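Local coordinates for protein phosphopantothenoylcysteine decarboxylase (Cryptococcus neoformans, PDB 6EOA) that binds flavin mononucleotide and probably decarboxylates phosphopantothenoylcysteine in coenzyme A biosynthesis, at residues A[132-137]-A[158-163]. Sequence-based numbering, arbitrary orientation.
With FMN (flavin mononucleotide), chain B.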
loop_
_atom_site.group_PDB
_atom_site.type_symbol
_atom_site.label_atom_id
_atom_site.label_comp_id
_atom_site.label_asym_id
_atom_site.label_seq_id
_atom_site.Cartn_x
_atom_site.Cartn_y
_atom_site.Cartn_z
ATOM N N ASP A 132 -22.390 -12.468 9.520
ATOM C CA ASP A 132 -22.597 -12.594 10.960
ATOM C C ASP A 132 -21.245 -12.753 11.639
ATOM O O ASP A 132 -21.094 -12.492 12.831
ATOM C CB ASP A 132 -23.498 -13.788 11.287
ATOM C CG ASP A 132 -24.903 -13.618 10.754
ATOM O OD1 ASP A 132 -25.412 -12.478 10.778
ATOM O OD2 ASP A 132 -25.496 -14.623 10.310
ATOM N N LEU A 133 -20.266 -13.192 10.856
ATOM C CA LEU A 133 -18.915 -13.419 11.344
ATOM C C LEU A 133 -17.925 -13.230 10.204
ATOM O O LEU A 133 -18.198 -13.608 9.065
ATOM C CB LEU A 133 -18.785 -14.824 11.943
ATOM C CG LEU A 133 -17.392 -15.300 12.370
ATOM C CD1 LEU A 133 -16.841 -14.451 13.508
ATOM C CD2 LEU A 133 -17.418 -16.776 12.761
ATOM N N VAL A 134 -16.784 -12.622 10.505
ATOM C CA VAL A 134 -15.711 -12.499 9.529
ATOM C C VAL A 134 -14.490 -13.264 10.019
ATOM O O VAL A 134 -13.999 -13.023 11.122
ATOM C CB VAL A 134 -15.335 -11.030 9.266
ATOM C CG1 VAL A 134 -14.149 -10.948 8.316
ATOM C CG2 VAL A 134 -16.524 -10.272 8.696
ATOM N N VAL A 135 -14.012 -14.196 9.201
ATOM C CA VAL A 135 -12.843 -14.995 9.553
ATOM C C VAL A 135 -11.709 -14.764 8.558
ATOM O O VAL A 135 -11.858 -15.006 7.361
ATOM C CB VAL A 135 -13.181 -16.499 9.608
ATOM C CG1 VAL A 135 -11.997 -17.296 10.136
ATOM C CG2 VAL A 135 -14.411 -16.736 10.485
ATOM N N ILE A 136 -10.576 -14.288 9.060
ATOM C CA ILE A 136 -9.407 -14.078 8.221
ATOM C C ILE A 136 -8.460 -15.264 8.355
ATOM O O ILE A 136 -7.686 -15.349 9.306
ATOM C CB ILE A 136 -8.673 -12.786 8.591
ATOM C CG1 ILE A 136 -9.668 -11.636 8.750
ATOM C CG2 ILE A 136 -7.642 -12.455 7.533
ATOM C CD1 ILE A 136 -9.030 -10.350 9.223
ATOM N N ALA A 137 -8.535 -16.181 7.397
ATOM C CA ALA A 137 -7.766 -17.418 7.456
ATOM C C ALA A 137 -7.346 -17.861 6.059
ATOM O O ALA A 137 -8.171 -18.336 5.279
ATOM C CB ALA A 137 -8.574 -18.511 8.141
ATOM N N SER A 158 -11.415 -3.033 2.766
ATOM C CA SER A 158 -12.575 -2.148 2.771
ATOM C C SER A 158 -13.709 -2.774 3.578
ATOM O O SER A 158 -14.413 -2.084 4.319
ATOM C CB SER A 158 -13.043 -1.842 1.345
ATOM O OG SER A 158 -12.210 -0.874 0.734
ATOM N N LEU A 159 -13.875 -4.086 3.434
ATOM C CA LEU A 159 -14.892 -4.818 4.183
ATOM C C LEU A 159 -14.642 -4.734 5.687
ATOM O O LEU A 159 -15.547 -4.406 6.456
ATOM C CB LEU A 159 -14.937 -6.283 3.742
ATOM C CG LEU A 159 -15.764 -7.223 4.624
ATOM C CD1 LEU A 159 -17.197 -6.723 4.765
ATOM C CD2 LEU A 159 -15.740 -8.643 4.077
ATOM N N LEU A 160 -13.413 -5.031 6.097
ATOM C CA LEU A 160 -13.046 -4.985 7.511
ATOM C C LEU A 160 -13.191 -3.579 8.088
ATOM O O LEU A 160 -13.674 -3.407 9.206
ATOM C CB LEU A 160 -11.615 -5.490 7.703
ATOM C CG LEU A 160 -11.441 -7.007 7.585
ATOM C CD1 LEU A 160 -9.995 -7.367 7.290
ATOM C CD2 LEU A 160 -11.913 -7.692 8.854
ATOM N N ARG A 161 -12.781 -2.577 7.314
ATOM C CA ARG A 161 -12.851 -1.186 7.751
ATOM C C ARG A 161 -14.296 -0.719 7.895
ATOM O O ARG A 161 -14.596 0.139 8.721
ATOM C CB ARG A 161 -12.108 -0.281 6.768
ATOM C CG ARG A 161 -11.894 1.147 7.255
ATOM C CD ARG A 161 -10.870 1.205 8.387
ATOM N NE ARG A 161 -9.935 2.318 8.221
ATOM C CZ ARG A 161 -10.222 3.581 8.515
ATOM N NH1 ARG A 161 -11.420 3.892 8.988
ATOM N NH2 ARG A 161 -9.314 4.532 8.334
ATOM N N ALA A 162 -15.188 -1.294 7.094
ATOM C CA ALA A 162 -16.582 -0.860 7.060
ATOM C C ALA A 162 -17.462 -1.591 8.068
ATOM O O ALA A 162 -18.611 -1.207 8.269
ATOM C CB ALA A 162 -17.152 -1.035 5.661
ATOM N N LEU A 163 -16.930 -2.635 8.696
ATOM C CA LEU A 163 -17.715 -3.439 9.635
ATOM C C LEU A 163 -18.305 -2.624 10.781
ATOM O O LEU A 163 -17.766 -1.588 11.166
ATOM C CB LEU A 163 -16.864 -4.565 10.221
ATOM C CG LEU A 163 -16.577 -5.773 9.338
ATOM C CD1 LEU A 163 -15.823 -6.808 10.139
ATOM C CD2 LEU A 163 -17.864 -6.357 8.784
HETATM N N1 FMN B . -14.119 4.691 0.582
HETATM C C2 FMN B . -14.338 5.813 1.358
HETATM O O2 FMN B . -13.536 6.108 2.246
HETATM N N3 FMN B . -15.461 6.595 1.140
HETATM C C4 FMN B . -16.365 6.262 0.149
HETATM O O4 FMN B . -17.357 6.965 -0.038
HETATM C C4A FMN B . -16.144 5.131 -0.637
HETATM N N5 FMN B . -17.037 4.783 -1.634
HETATM C C5A FMN B . -16.806 3.663 -2.411
HETATM C C6 FMN B . -17.700 3.313 -3.420
HETATM C C7 FMN B . -17.469 2.186 -4.203
HETATM C C7M FMN B . -18.439 1.809 -5.287
HETATM C C8 FMN B . -16.337 1.409 -3.975
HETATM C C8M FMN B . -16.066 0.187 -4.804
HETATM C C9 FMN B . -15.444 1.758 -2.970
HETATM C C9A FMN B . -15.675 2.883 -2.186
HETATM N N10 FMN B . -14.782 3.231 -1.189
HETATM C C10 FMN B . -15.013 4.349 -0.413
HETATM C "C1'" FMN B . -13.563 2.393 -0.941
HETATM C "C2'" FMN B . -12.363 2.990 -1.670
HETATM O "O2'" FMN B . -12.707 3.360 -2.991
HETATM C "C3'" FMN B . -11.214 1.993 -1.697
HETATM O "O3'" FMN B . -10.744 1.836 -0.377
HETATM C "C4'" FMN B . -10.091 2.492 -2.601
HETATM O "O4'" FMN B . -9.177 1.450 -2.866
HETATM C "C5'" FMN B . -9.371 3.659 -1.942
HETATM O "O5'" FMN B . -8.504 4.262 -2.874
HETATM P P FMN B . -7.993 5.777 -2.639
HETATM O O1P FMN B . -6.947 5.771 -1.548
HETATM O O2P FMN B . -9.126 6.693 -2.232
HETATM O O3P FMN B . -7.397 6.271 -3.930
#
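Val134 and Ile136, alternate residues on one face of a central strand, meet Leu160 of helix 155-162 and Leu163, which follows it in sequence, a helix-on-sheet layer of the parallel, Rossmann-like flavoprotein fold. The evidence for close packing is in the methyls. Ile136 and Leu160 meet end to end, CD1 of the one 3.7 Å from CD1 of the other, and Leu160 CD2 also lies 3.9 Å from Ile136 CD1. That same Leu160 CD2 is 4.0 Å from Val134 CG1, so one leucine spans both strand residues. Val134 divides its branches: chi1 of 176° sets CG1 anti to the backbone N, toward Leu160, and puts CG2 beside that N, where it meets Leu163. The Leu163 end is the more open side, since this leucine is partly exposed whereas Val134, Ile136 and Leu160 are buried. Leu159 also points toward the strand but stops short of contact and packs on Leu127 of helix 123-130, while Arg161 NH1 is hydrogen-bonded to Thr185 OG1 of the second subunit. Ser158, on the flavin side of the helix, has OG hydrogen-bonded to Cys152 O and 3.3 Å from FMN O3'. Even at the open end the methyls stay close, Val134 CG2 lying 3.8 Å from Leu163 CD1 and 4.1 Å from Leu163 CD2.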